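Local coordinates for sulfide-quinone reductase (Aquifex aeolicus, PDB 3HYW) that oxidises hydrogen sulfide with a quinone as electron acceptor, using FAD and building polysulfur at active-site cysteines, as a homotrimeric monotopic membrane flavoenzyme, at the interface of chains A and B. Residues are numbered along the deposited sequence; one frame, centred on the assembly and turned at random. Chains: chain A/B, Sulfide-quinone reductase.

The interface of chains A and B. Residues chain A 176-181, 214; chain B 342, 362, 365-368, 429.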
loop_
_atom_site.group_PDB
_atom_site.type_symbol
_atom_site.label_atom_id
_atom_site.label_comp_id
_atom_site.label_asym_id
_atom_site.label_seq_id
_atom_site.Cartn_x
_atom_site.Cartn_y
_atom_site.Cartn_z
ATOM N N ILE A 176 9.904 1.914 -28.153
ATOM C CA ILE A 176 10.739 0.731 -27.927
ATOM C C ILE A 176 10.801 0.290 -26.457
ATOM O O ILE A 176 11.659 -0.515 -26.080
ATOM C CB ILE A 176 12.180 0.916 -28.496
ATOM C CG1 ILE A 176 12.872 2.132 -27.864
ATOM C CG2 ILE A 176 12.145 1.009 -30.029
ATOM C CD1 ILE A 176 14.388 2.130 -28.003
ATOM N N ARG A 177 9.892 0.812 -25.635
ATOM C CA ARG A 177 9.843 0.454 -24.211
ATOM C C ARG A 177 9.517 -1.036 -23.999
ATOM O O ARG A 177 9.990 -1.653 -23.041
ATOM C CB ARG A 177 8.869 1.367 -23.439
ATOM C CG ARG A 177 8.726 1.048 -21.940
ATOM C CD ARG A 177 10.022 1.262 -21.159
ATOM N NE ARG A 177 10.445 0.040 -20.470
ATOM C CZ ARG A 177 10.084 -0.322 -19.240
ATOM N NH1 ARG A 177 9.285 0.442 -18.506
ATOM N NH2 ARG A 177 10.539 -1.461 -18.740
ATOM N N TYR A 178 8.737 -1.615 -24.909
ATOM C CA TYR A 178 8.404 -3.042 -24.837
ATOM C C TYR A 178 9.604 -3.956 -25.132
ATOM O O TYR A 178 9.527 -5.173 -24.940
ATOM C CB TYR A 178 7.201 -3.381 -25.737
ATOM C CG TYR A 178 7.522 -3.569 -27.207
ATOM C CD1 TYR A 178 7.460 -4.836 -27.793
ATOM C CD2 TYR A 178 7.881 -2.482 -28.013
ATOM C CE1 TYR A 178 7.746 -5.021 -29.142
ATOM C CE2 TYR A 178 8.171 -2.656 -29.361
ATOM C CZ TYR A 178 8.102 -3.930 -29.918
ATOM O OH TYR A 178 8.388 -4.114 -31.249
ATOM N N LYS A 179 10.706 -3.361 -25.588
ATOM C CA LYS A 179 11.945 -4.096 -25.846
ATOM C C LYS A 179 12.974 -3.903 -24.733
ATOM O O LYS A 179 14.020 -4.554 -24.740
ATOM C CB LYS A 179 12.563 -3.667 -27.181
ATOM C CG LYS A 179 11.682 -3.888 -28.400
ATOM C CD LYS A 179 12.527 -4.056 -29.662
ATOM C CE LYS A 179 11.664 -4.131 -30.919
ATOM N NZ LYS A 179 10.981 -2.826 -31.221
ATOM N N VAL A 180 12.682 -3.010 -23.784
ATOM C CA VAL A 180 13.658 -2.636 -22.751
ATOM C C VAL A 180 13.173 -2.940 -21.324
ATOM O O VAL A 180 12.406 -2.156 -20.739
ATOM C CB VAL A 180 14.085 -1.143 -22.865
ATOM C CG1 VAL A 180 15.153 -0.810 -21.832
ATOM C CG2 VAL A 180 14.601 -0.827 -24.265
ATOM N N PRO A 181 13.601 -4.090 -20.763
ATOM C CA PRO A 181 13.363 -4.347 -19.349
ATOM C C PRO A 181 14.065 -3.298 -18.497
ATOM O O PRO A 181 15.203 -2.917 -18.791
ATOM C CB PRO A 181 13.989 -5.735 -19.134
ATOM C CG PRO A 181 13.989 -6.363 -20.487
ATOM C CD PRO A 181 14.287 -5.224 -21.411
ATOM N N ASN A 214 5.856 -0.098 -15.227
ATOM C CA ASN A 214 6.576 -1.365 -15.386
ATOM C C ASN A 214 8.088 -1.236 -15.143
ATOM O O ASN A 214 8.908 -1.670 -15.954
ATOM C CB ASN A 214 6.265 -1.987 -16.754
ATOM C CG ASN A 214 6.531 -3.475 -16.797
ATOM O OD1 ASN A 214 6.376 -4.185 -15.802
ATOM N ND2 ASN A 214 6.928 -3.956 -17.954
ATOM N N ARG B 342 0.503 -9.669 -31.517
ATOM C CA ARG B 342 0.983 -8.715 -30.525
ATOM C C ARG B 342 0.878 -9.288 -29.105
ATOM O O ARG B 342 1.752 -9.056 -28.266
ATOM C CB ARG B 342 0.198 -7.402 -30.652
ATOM C CG ARG B 342 0.528 -6.333 -29.618
ATOM C CD ARG B 342 1.857 -5.661 -29.906
ATOM N NE ARG B 342 2.169 -4.655 -28.900
ATOM C CZ ARG B 342 3.278 -3.920 -28.881
ATOM N NH1 ARG B 342 4.200 -4.066 -29.826
ATOM N NH2 ARG B 342 3.460 -3.026 -27.913
ATOM N N PRO B 362 2.425 -5.071 -24.376
ATOM C CA PRO B 362 1.802 -6.394 -24.462
ATOM C C PRO B 362 1.564 -6.982 -23.069
ATOM O O PRO B 362 1.924 -6.359 -22.065
ATOM C CB PRO B 362 2.851 -7.237 -25.207
ATOM C CG PRO B 362 3.947 -6.292 -25.616
ATOM C CD PRO B 362 3.862 -5.130 -24.686
ATOM N N PRO B 365 5.738 -8.648 -20.220
ATOM C CA PRO B 365 6.626 -7.494 -20.013
ATOM C C PRO B 365 7.951 -7.633 -20.769
ATOM O O PRO B 365 8.317 -8.747 -21.143
ATOM C CB PRO B 365 6.875 -7.493 -18.493
ATOM C CG PRO B 365 5.854 -8.367 -17.908
ATOM C CD PRO B 365 5.500 -9.379 -18.963
ATOM N N PRO B 366 8.671 -6.513 -20.997
ATOM C CA PRO B 366 8.295 -5.155 -20.596
ATOM C C PRO B 366 7.140 -4.608 -21.430
ATOM O O PRO B 366 6.987 -4.969 -22.600
ATOM C CB PRO B 366 9.571 -4.344 -20.823
ATOM C CG PRO B 366 10.324 -5.087 -21.830
ATOM C CD PRO B 366 9.969 -6.538 -21.691
ATOM N N ARG B 367 6.336 -3.746 -20.817
ATOM C CA ARG B 367 5.135 -3.228 -21.456
ATOM C C ARG B 367 5.309 -1.814 -21.980
ATOM O O ARG B 367 6.020 -0.996 -21.382
ATOM C CB ARG B 367 3.970 -3.268 -20.478
ATOM C CG ARG B 367 3.767 -4.627 -19.882
ATOM C CD ARG B 367 2.357 -4.791 -19.435
ATOM N NE ARG B 367 2.111 -6.161 -19.015
ATOM C CZ ARG B 367 2.126 -6.573 -17.753
ATOM N NH1 ARG B 367 1.882 -7.845 -17.474
ATOM N NH2 ARG B 367 2.374 -5.716 -16.773
ATOM N N GLU B 368 4.647 -1.537 -23.099
ATOM C CA GLU B 368 4.589 -0.187 -23.627
ATOM C C GLU B 368 3.593 0.630 -22.805
ATOM O O GLU B 368 3.845 1.795 -22.499
ATOM C CB GLU B 368 4.182 -0.200 -25.105
ATOM C CG GLU B 368 4.545 1.063 -25.867
ATOM C CD GLU B 368 6.038 1.179 -26.169
ATOM O OE1 GLU B 368 6.729 0.141 -26.287
ATOM O OE2 GLU B 368 6.520 2.317 -26.303
ATOM N N ARG B 429 9.995 -11.058 -28.675
ATOM C CA ARG B 429 9.924 -10.046 -29.731
ATOM C C ARG B 429 10.804 -10.412 -30.932
ATOM O O ARG B 429 11.991 -10.711 -30.770
ATOM C CB ARG B 429 10.307 -8.647 -29.204
ATOM C CG ARG B 429 10.090 -8.378 -27.708
ATOM C CD ARG B 429 8.629 -8.486 -27.258
ATOM N NE ARG B 429 8.399 -7.762 -26.007
ATOM C CZ ARG B 429 7.432 -8.032 -25.134
ATOM N NH1 ARG B 429 7.317 -7.296 -24.040
ATOM N NH2 ARG B 429 6.584 -9.033 -25.343
#
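The short 3-10 helix 177-179 of chain A, with the turn to A:Pro181 and the loop carrying A:Asn214 after helix 202-212, meets the proline-rich loop of chain B between strands 355-361 and 369-375, flanked by B:Arg342 and the C-terminal tail at B:Arg429. A:Tyr178 shows how one aromatic residue can be gripped through both ring and backbone. With chi1 at 81°, its CG is wedged over the main chain, flanked by N and C, and the ring lies between the aliphatic CG of A:Lys179 on one face and B:Arg342 on the other. The B:Arg342 guanidinium is tilted 48° to the ring, and its NH1 lies 3.8 Å from the centroid in a cation-pi contact. A:Lys179 curls back so that NZ hydrogen-bonds the phenol OH of A:Tyr178 (2.9 Å), helping to fix the ring's tip. B:Arg429 slides past the CD1/CE1 side of the ring in the opposite direction and clasps the backbone O of A:Tyr178 side-on, through NE at 3.0 Å and NH1 at 3.2 Å; NH1 uses a carbonyl lone pair, whereas NE comes from above that plane. The backbone N of A:Tyr178 donates to B:Glu368 OE1 (3.0 Å), 35° out of the carboxylate plane. B:Pro366, after a cis peptide bond, nestles against the A:Tyr178 carbonyl and the A:Pro181 ring. Within chain A, the bent A:Arg177 braces its own turn: NE and NH2 (2.8 Å) together hold A:Val180 O, and NH2 also reaches A:Asn214 O. A:Asn214 ND2 lies 2.9 Å from B:Arg367 N; both would donate, so the amide may be turned over, its oxygen accepting. Together, the contacts join neighbouring subunits of the homotrimer.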